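Local coordinates for nodulation protein S (Bradyrhizobium sp., PDB 3OFJ) that probably uses S-adenosylmethionine to methylate an intermediate in the synthesis of Nod factors, the signals of root nodulation, at residues A[182-187]-A[199-204]; A[68-73]-A[96-101]; A[84-89]-A[101-106]. All coordinates share one frame; numbering follows the deposited sequence.

Interaction 1: residues A[182-187]-A[199-204]; sequences EVERVQ and LARFRN
Val-183 N meets Arg-201 O at 2.6 Å, in a bond that is nearly straight at the hydrogen (167°), and the next residue, Glu-184, turns its own N toward the same oxygen in a weak bond. Two residues of 182-187 therefore face one of 199-204. This is a classic beta bulge, and it shifts the register of the antiparallel pair by one between Glu-182 and Glu-184. Beyond it the ladder is regular: Arg-201 N returns a bond to Glu-184 O, and Val-186 N to Leu-199 O and Leu-199 N to Val-186 O are both 2.9 Å.

The close packing gathers round the buried residues Leu-199 to Phe-202. Phe-202 lays CD1 and CE1 along the backbone of Glu-182, with Phe-202 CE1 3.5 Å from Glu-182 CB, while the Glu-182 carboxylate stands almost upright to the ring (planes 80° apart). On the opposite face of the sheet Val-186 CG2 packs against Leu-199 CD1 at 3.8 Å.

The outer strand is looser and more exposed. There Arg-185 sends CG between its backbone N and carbonyl carbon (chi1 80°), and a bend at chi3 leads the chain back to Glu-182. Its guanidinium grips that carboxylate side-on: Arg-185 NE reaches Glu-182 OE2 at 2.9 Å, the oxygen lying in the guanidinium plane, and NH2 takes OE1, each oxygen offering its syn lone pair. At the bulge, Val-183 CG2 sits at the guanidinium edge of Arg-203, 3.7 Å from Arg-203 NE.

Strand 197-203 runs between this edge strand and strand 148-155, to which Ala-200 and Phe-202 are hydrogen-bonded. Helix 33-47 covers the face of Glu-184, Val-186 and Leu-199, with Arg-44 salt-bridged to Glu-184; helix 169-179 packs on the face of Glu-182, Arg-185, Ala-200 and Phe-202.

Interaction 2: residues A[68-73]-A[96-101]; sequences KLAPHC and WSHISW
A chi1 of 67° puts CG of His-98 between its backbone N and carbonyl carbon and aims the imidazole at Ala-70, while Trp-96, with CG beside its own N (chi1 -65°), swings its indole over the same alanine. His-98 NE2 donates to Ala-70 O at 2.8 Å; the oxygen lies close to the imidazole plane, but the donor stands well above the carbonyl plane. Cys-73 N reaches that oxygen from the opposite face, so two N-H groups hold it. Ala-70 CB sits over one face of the Trp-96 indole in a CH-pi contact, 4.1 Å from the centroid of the six-membered ring. Ile-99 CD1 closes on Ala-70 CB at 3.7 Å. Next door, Pro-71 meets the indole at a slant, its CG 3.4 Å from Trp-96 CZ2.

The chain turns here from helix 64-69 through a 3-10 segment into strand 73-79, and strand 99-102 lies parallel beside that strand, with Ser-100 hydrogen-bonded to Leu-76 and Val-78. The contact thus packs the helix-to-strand turn against the residues leading into a neighbouring edge strand, in the Rossmann-like alpha/beta fold of S-adenosylmethionine-dependent methyltransferases.

Interaction 3: residues A[84-89]-A[101-106]; sequences RAIGRA and WAATDI
Ile-86 fits into the angle between Trp-101 and Ala-103, packing helix 83-92 onto strand 99-102 in the beta-alpha-beta unit that strand 73-79 begins, part of the Rossmann-like methyltransferase fold. The bumps on the helix are two side chains one turn apart, Ile-86 and Ala-89; the hollow is formed by the indole of Trp-101 and the bend in the chain that follows it.

Ile-86 uses both of its branches. With CG2 anti to the backbone N, Ile-86 CG2 comes down beside the root of the tryptophan, 3.9 Å from Trp-101 CB. The longer branch runs on past the strand end, where Ile-86 CD1 settles into the crook of the chain, touching Ala-102 O and, at 3.7 Å, Ala-103 CA. Ala-103 is the centre of an inverse gamma turn, and the bend there makes the crook that receives this methyl; Ala-103 CB adds a contact with Ile-86 CD1 at 3.9 Å. Ile-86 and Trp-101 run alongside each other, pointing opposite ways.

Trp-101 carries its CG beside the backbone N (chi1 -56°), which sends the six-membered ring under the helix toward Ala-89. Val-78 of the adjoining strand touches the indole too. An alanine in place of Trp-101 would probably open a gap under the helix, leaving the methyl of Ala-89 without its aromatic partner and the CG1 side of Ile-86 without the ring beside it.

Beyond the turn the chain leads to Asp-105 and Ile-106, which bind S-adenosyl-L-homocysteine. At the other end of the contact the small side chain of Ala-89 lets the helix come close: Ala-89 CB meets the outer part of the ring obliquely, 3.3 Å from Trp-101 CZ3 and 3.4 Å from Trp-101 CH2.

All three interactions reach the same sheet, with interaction 1 at the edge formed by strand 181-187 and interactions 2 and 3 at the edge formed by strand 99-102. The centres of interactions 2 and 3 are 14 Å apart; Trp-101 lies in segments of both, but makes its contact in interaction 3. Interactions 1 and 3 lie on opposite sides of the chain's centre, 26 Å between centres. Interaction 3 contains Asp-105 and Ile-106 of the S-adenosyl-L-homocysteine site, and the side chains of Ile-86 and Asp-80 are about 4 Å apart. In interaction 1 Leu-199 and Arg-38 are about 4 Å apart between side chains; in interaction 2 those of Ile-99 and Asp-80 are about 11 Å apart, though Lys-68 is hydrogen-bonded to His-39 of the site.

Interaction 1: residues A[182-187]-A[199-204]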
# COMPACT_ATOMS: atom_id res chain seq x y z
N GLU A 182 -7.75 -9.74 9.32
CA GLU A 182 -7.55 -10.28 7.98
C GLU A 182 -8.90 -10.75 7.42
O GLU A 182 -9.63 -11.51 8.08
CB GLU A 182 -6.57 -11.44 8.02
CG GLU A 182 -6.53 -12.15 6.72
CD GLU A 182 -5.18 -12.71 6.39
OE1 GLU A 182 -4.19 -12.37 7.07
OE2 GLU A 182 -5.10 -13.50 5.42
N VAL A 183 -9.24 -10.29 6.22
CA VAL A 183 -10.47 -10.68 5.52
C VAL A 183 -10.17 -11.70 4.42
O VAL A 183 -10.98 -12.56 4.12
CB VAL A 183 -11.14 -9.46 4.87
CG1 VAL A 183 -12.28 -9.91 3.96
CG2 VAL A 183 -11.66 -8.51 5.92
N GLU A 184 -9.00 -11.59 3.81
CA GLU A 184 -8.69 -12.28 2.58
C GLU A 184 -7.21 -12.15 2.28
O GLU A 184 -6.57 -11.18 2.70
CB GLU A 184 -9.47 -11.63 1.43
CG GLU A 184 -9.57 -12.46 0.16
CD GLU A 184 -10.21 -11.69 -0.97
OE1 GLU A 184 -10.86 -10.62 -0.74
OE2 GLU A 184 -10.02 -12.14 -2.11
N ARG A 185 -6.68 -13.12 1.55
CA ARG A 185 -5.34 -12.97 0.99
C ARG A 185 -5.23 -13.64 -0.37
O ARG A 185 -6.08 -14.45 -0.74
CB ARG A 185 -4.27 -13.51 1.95
CG ARG A 185 -4.10 -15.02 1.94
CD ARG A 185 -2.85 -15.42 2.71
NE ARG A 185 -2.89 -14.91 4.08
CZ ARG A 185 -1.88 -14.96 4.95
NH1 ARG A 185 -0.71 -15.48 4.59
NH2 ARG A 185 -2.03 -14.45 6.19
N VAL A 186 -4.18 -13.29 -1.10
CA VAL A 186 -3.87 -13.92 -2.37
C VAL A 186 -2.38 -13.94 -2.52
O VAL A 186 -1.68 -13.04 -2.07
CB VAL A 186 -4.49 -13.17 -3.62
CG1 VAL A 186 -5.97 -13.56 -3.80
CG2 VAL A 186 -4.31 -11.65 -3.53
N GLN A 187 -1.88 -14.98 -3.16
CA GLN A 187 -0.46 -15.11 -3.31
C GLN A 187 -0.12 -15.04 -4.77
O GLN A 187 -0.75 -15.72 -5.57
CB GLN A 187 -0.03 -16.44 -2.74
CG GLN A 187 1.38 -16.79 -3.07
CD GLN A 187 1.78 -18.08 -2.40
OE1 GLN A 187 1.49 -18.29 -1.22
NE2 GLN A 187 2.45 -18.95 -3.16
N LEU A 199 -0.44 -10.73 -0.85
CA LEU A 199 -1.30 -9.59 -0.61
C LEU A 199 -2.35 -10.02 0.38
O LEU A 199 -2.82 -11.11 0.32
CB LEU A 199 -1.97 -9.10 -1.93
CG LEU A 199 -1.21 -9.31 -3.25
CD1 LEU A 199 -2.02 -8.78 -4.33
CD2 LEU A 199 0.18 -8.67 -3.31
N ALA A 200 -2.75 -9.15 1.27
CA ALA A 200 -3.79 -9.51 2.22
C ALA A 200 -4.64 -8.29 2.46
O ALA A 200 -4.18 -7.17 2.28
CB ALA A 200 -3.16 -9.96 3.54
N ARG A 201 -5.88 -8.49 2.89
CA ARG A 201 -6.78 -7.40 3.04
C ARG A 201 -7.35 -7.52 4.41
O ARG A 201 -7.89 -8.55 4.76
CB ARG A 201 -7.84 -7.44 1.94
CG ARG A 201 -9.12 -6.69 2.23
CD ARG A 201 -9.81 -6.39 0.95
NE ARG A 201 -10.90 -5.46 1.17
CZ ARG A 201 -12.16 -5.84 1.40
NH1 ARG A 201 -12.48 -7.13 1.41
NH2 ARG A 201 -13.10 -4.92 1.61
N PHE A 202 -7.22 -6.44 5.18
CA PHE A 202 -7.65 -6.38 6.55
C PHE A 202 -8.78 -5.37 6.65
O PHE A 202 -8.82 -4.38 5.87
CB PHE A 202 -6.46 -5.97 7.45
CG PHE A 202 -5.32 -6.95 7.41
CD1 PHE A 202 -5.24 -7.97 8.33
CD2 PHE A 202 -4.36 -6.88 6.43
CE1 PHE A 202 -4.21 -8.90 8.27
CE2 PHE A 202 -3.33 -7.81 6.37
CZ PHE A 202 -3.25 -8.82 7.28
N ARG A 203 -9.70 -5.63 7.58
CA ARG A 203 -10.76 -4.69 7.97
C ARG A 203 -10.39 -4.09 9.32
O ARG A 203 -9.79 -4.76 10.17
CB ARG A 203 -12.07 -5.46 8.13
CG ARG A 203 -13.34 -4.69 8.49
CD ARG A 203 -14.60 -5.64 8.30
NE ARG A 203 -14.51 -6.45 7.06
CZ ARG A 203 -15.15 -6.20 5.91
NH1 ARG A 203 -16.01 -5.18 5.80
NH2 ARG A 203 -14.94 -6.99 4.85
N ASN A 204 -10.75 -2.83 9.52
CA ASN A 204 -10.60 -2.28 10.83
C ASN A 204 -11.92 -2.50 11.56
O ASN A 204 -12.94 -1.93 11.14
CB ASN A 204 -10.28 -0.80 10.74
CG ASN A 204 -10.11 -0.16 12.10
OD1 ASN A 204 -9.64 -0.79 13.06
ND2 ASN A 204 -10.49 1.11 12.20

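Interaction 2: residues A[68-73]-A[96-101]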
# COMPACT_ATOMS: atom_id res chain seq x y z
N LYS A 68 -4.79 3.61 -11.49
CA LYS A 68 -5.87 2.65 -11.51
C LYS A 68 -6.85 2.91 -10.38
O LYS A 68 -8.09 2.66 -10.53
CB LYS A 68 -5.28 1.25 -11.38
CG LYS A 68 -4.43 0.92 -12.60
CD LYS A 68 -3.67 -0.37 -12.40
CE LYS A 68 -3.46 -0.91 -13.71
NZ LYS A 68 -2.05 -1.20 -13.94
N LEU A 69 -6.32 3.42 -9.26
CA LEU A 69 -7.08 3.69 -8.01
C LEU A 69 -7.79 5.03 -8.07
O LEU A 69 -8.96 5.13 -7.67
CB LEU A 69 -6.13 3.67 -6.84
CG LEU A 69 -6.59 3.52 -5.41
CD1 LEU A 69 -7.42 2.25 -5.14
CD2 LEU A 69 -5.38 3.60 -4.47
N ALA A 70 -7.11 6.08 -8.56
CA ALA A 70 -7.75 7.42 -8.50
C ALA A 70 -9.23 7.39 -8.87
O ALA A 70 -10.04 7.89 -8.08
CB ALA A 70 -7.03 8.45 -9.35
N PRO A 71 -9.60 6.75 -10.02
CA PRO A 71 -11.00 6.88 -10.48
C PRO A 71 -12.04 6.33 -9.49
O PRO A 71 -13.19 6.66 -9.64
CB PRO A 71 -11.01 6.09 -11.81
CG PRO A 71 -9.56 6.05 -12.21
CD PRO A 71 -8.87 5.83 -10.91
N HIS A 72 -11.63 5.54 -8.49
CA HIS A 72 -12.56 4.89 -7.56
C HIS A 72 -12.59 5.48 -6.14
O HIS A 72 -13.25 4.93 -5.25
CB HIS A 72 -12.23 3.43 -7.52
CG HIS A 72 -12.18 2.82 -8.89
ND1 HIS A 72 -13.31 2.58 -9.65
CD2 HIS A 72 -11.15 2.44 -9.66
CE1 HIS A 72 -12.97 2.06 -10.81
NE2 HIS A 72 -11.66 1.95 -10.83
N CYS A 73 -11.91 6.62 -5.99
CA CYS A 73 -11.73 7.34 -4.75
C CYS A 73 -12.35 8.70 -4.91
O CYS A 73 -12.14 9.39 -5.90
CB CYS A 73 -10.25 7.57 -4.55
SG CYS A 73 -9.37 6.06 -4.19
N TRP A 96 -6.86 13.97 -13.03
CA TRP A 96 -7.77 13.91 -11.89
C TRP A 96 -7.40 15.00 -10.89
O TRP A 96 -6.22 15.25 -10.67
CB TRP A 96 -7.71 12.52 -11.20
CG TRP A 96 -8.22 11.35 -12.06
CD1 TRP A 96 -9.55 11.04 -12.41
CD2 TRP A 96 -7.41 10.30 -12.64
NE1 TRP A 96 -9.57 9.89 -13.17
CE2 TRP A 96 -8.28 9.43 -13.34
CE3 TRP A 96 -6.03 10.05 -12.67
CZ2 TRP A 96 -7.80 8.29 -14.06
CZ3 TRP A 96 -5.55 8.93 -13.40
CH2 TRP A 96 -6.44 8.06 -14.08
N SER A 97 -8.38 15.63 -10.26
CA SER A 97 -8.13 16.81 -9.40
C SER A 97 -8.35 16.57 -7.94
O SER A 97 -8.27 17.51 -7.18
CB SER A 97 -8.99 17.99 -9.82
OG SER A 97 -10.34 17.59 -9.86
N HIS A 98 -8.63 15.31 -7.59
CA HIS A 98 -8.91 14.88 -6.23
C HIS A 98 -7.73 14.10 -5.62
O HIS A 98 -7.89 13.45 -4.58
CB HIS A 98 -10.18 14.04 -6.21
CG HIS A 98 -10.03 12.73 -6.91
ND1 HIS A 98 -9.98 12.61 -8.28
CD2 HIS A 98 -9.94 11.46 -6.43
CE1 HIS A 98 -9.83 11.34 -8.61
NE2 HIS A 98 -9.84 10.61 -7.51
N ILE A 99 -6.55 14.18 -6.23
CA ILE A 99 -5.35 13.50 -5.69
C ILE A 99 -4.45 14.54 -5.10
O ILE A 99 -4.22 15.61 -5.68
CB ILE A 99 -4.48 12.74 -6.79
CG1 ILE A 99 -5.33 11.77 -7.56
CG2 ILE A 99 -3.38 11.99 -6.12
CD1 ILE A 99 -4.73 11.31 -8.84
N SER A 100 -3.92 14.23 -3.95
CA SER A 100 -2.87 15.03 -3.43
C SER A 100 -1.69 14.14 -3.00
O SER A 100 -1.83 12.93 -2.76
CB SER A 100 -3.41 15.79 -2.29
OG SER A 100 -3.73 14.86 -1.30
N TRP A 101 -0.53 14.76 -2.89
CA TRP A 101 0.73 14.07 -2.74
C TRP A 101 1.45 14.59 -1.51
O TRP A 101 1.40 15.78 -1.25
CB TRP A 101 1.56 14.31 -4.00
CG TRP A 101 0.78 13.88 -5.26
CD1 TRP A 101 -0.19 14.60 -5.93
CD2 TRP A 101 0.92 12.62 -5.99
NE1 TRP A 101 -0.64 13.88 -7.02
CE2 TRP A 101 0.00 12.66 -7.07
CE3 TRP A 101 1.70 11.49 -5.83
CZ2 TRP A 101 -0.12 11.60 -7.98
CZ3 TRP A 101 1.55 10.43 -6.73
CH2 TRP A 101 0.67 10.49 -7.79

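Interaction 3: residues A[84-89]-A[101-106]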
# COMPACT_ATOMS: atom_id res chain seq x y z
N ARG A 84 11.18 13.49 -6.23
CA ARG A 84 11.27 13.29 -7.68
C ARG A 84 10.30 12.20 -8.12
O ARG A 84 9.68 12.33 -9.17
CB ARG A 84 12.71 13.00 -8.13
N ALA A 85 10.13 11.15 -7.32
CA ALA A 85 9.07 10.15 -7.58
C ALA A 85 7.65 10.77 -7.69
O ALA A 85 6.82 10.28 -8.50
CB ALA A 85 9.09 9.05 -6.51
N ILE A 86 7.39 11.83 -6.90
CA ILE A 86 6.13 12.62 -6.89
C ILE A 86 5.97 13.54 -8.09
O ILE A 86 4.93 13.56 -8.72
CB ILE A 86 5.99 13.43 -5.59
CG1 ILE A 86 5.60 12.46 -4.45
CG2 ILE A 86 5.00 14.57 -5.73
CD1 ILE A 86 6.13 12.85 -3.12
N GLY A 87 7.01 14.32 -8.40
CA GLY A 87 7.04 15.07 -9.65
C GLY A 87 6.58 14.20 -10.82
O GLY A 87 5.87 14.68 -11.71
N ARG A 88 6.96 12.92 -10.81
CA ARG A 88 6.70 12.00 -11.93
C ARG A 88 5.29 11.42 -11.89
O ARG A 88 4.60 11.40 -12.90
CB ARG A 88 7.73 10.85 -11.97
N ALA A 89 4.88 10.98 -10.71
CA ALA A 89 3.64 10.26 -10.56
C ALA A 89 2.54 11.24 -10.73
O ALA A 89 1.48 10.94 -11.27
CB ALA A 89 3.59 9.64 -9.23
N TRP A 101 -0.53 14.76 -2.89
CA TRP A 101 0.73 14.07 -2.74
C TRP A 101 1.45 14.59 -1.51
O TRP A 101 1.40 15.78 -1.25
CB TRP A 101 1.56 14.31 -4.00
CG TRP A 101 0.78 13.88 -5.26
CD1 TRP A 101 -0.19 14.60 -5.93
CD2 TRP A 101 0.92 12.62 -5.99
NE1 TRP A 101 -0.64 13.88 -7.02
CE2 TRP A 101 0.00 12.66 -7.07
CE3 TRP A 101 1.70 11.49 -5.83
CZ2 TRP A 101 -0.12 11.60 -7.98
CZ3 TRP A 101 1.55 10.43 -6.73
CH2 TRP A 101 0.67 10.49 -7.79
N ALA A 102 2.11 13.72 -0.75
CA ALA A 102 2.92 14.20 0.37
C ALA A 102 4.30 13.56 0.30
O ALA A 102 4.38 12.34 0.19
CB ALA A 102 2.23 13.91 1.72
N ALA A 103 5.37 14.39 0.34
CA ALA A 103 6.75 13.93 0.37
C ALA A 103 7.18 13.63 1.78
O ALA A 103 7.87 14.43 2.41
CB ALA A 103 7.70 14.95 -0.21
N THR A 104 6.79 12.47 2.28
CA THR A 104 7.01 12.16 3.68
C THR A 104 6.81 10.67 3.79
O THR A 104 6.38 10.07 2.83
CB THR A 104 6.01 12.91 4.64
OG1 THR A 104 6.38 12.65 5.99
CG2 THR A 104 4.57 12.42 4.49
N ASP A 105 7.10 10.10 4.94
CA ASP A 105 7.02 8.67 5.15
C ASP A 105 5.91 8.40 6.15
O ASP A 105 5.44 9.30 6.81
CB ASP A 105 8.37 8.15 5.69
CG ASP A 105 8.86 8.94 6.87
OD1 ASP A 105 9.81 9.75 6.69
OD2 ASP A 105 8.25 8.82 7.96
N ILE A 106 5.55 7.14 6.31
CA ILE A 106 4.49 6.76 7.23
C ILE A 106 4.85 6.85 8.74
O ILE A 106 3.97 6.68 9.60
CB ILE A 106 3.97 5.36 6.87
CG1 ILE A 106 2.65 5.06 7.56
CG2 ILE A 106 5.06 4.31 7.10
CD1 ILE A 106 1.56 6.10 7.35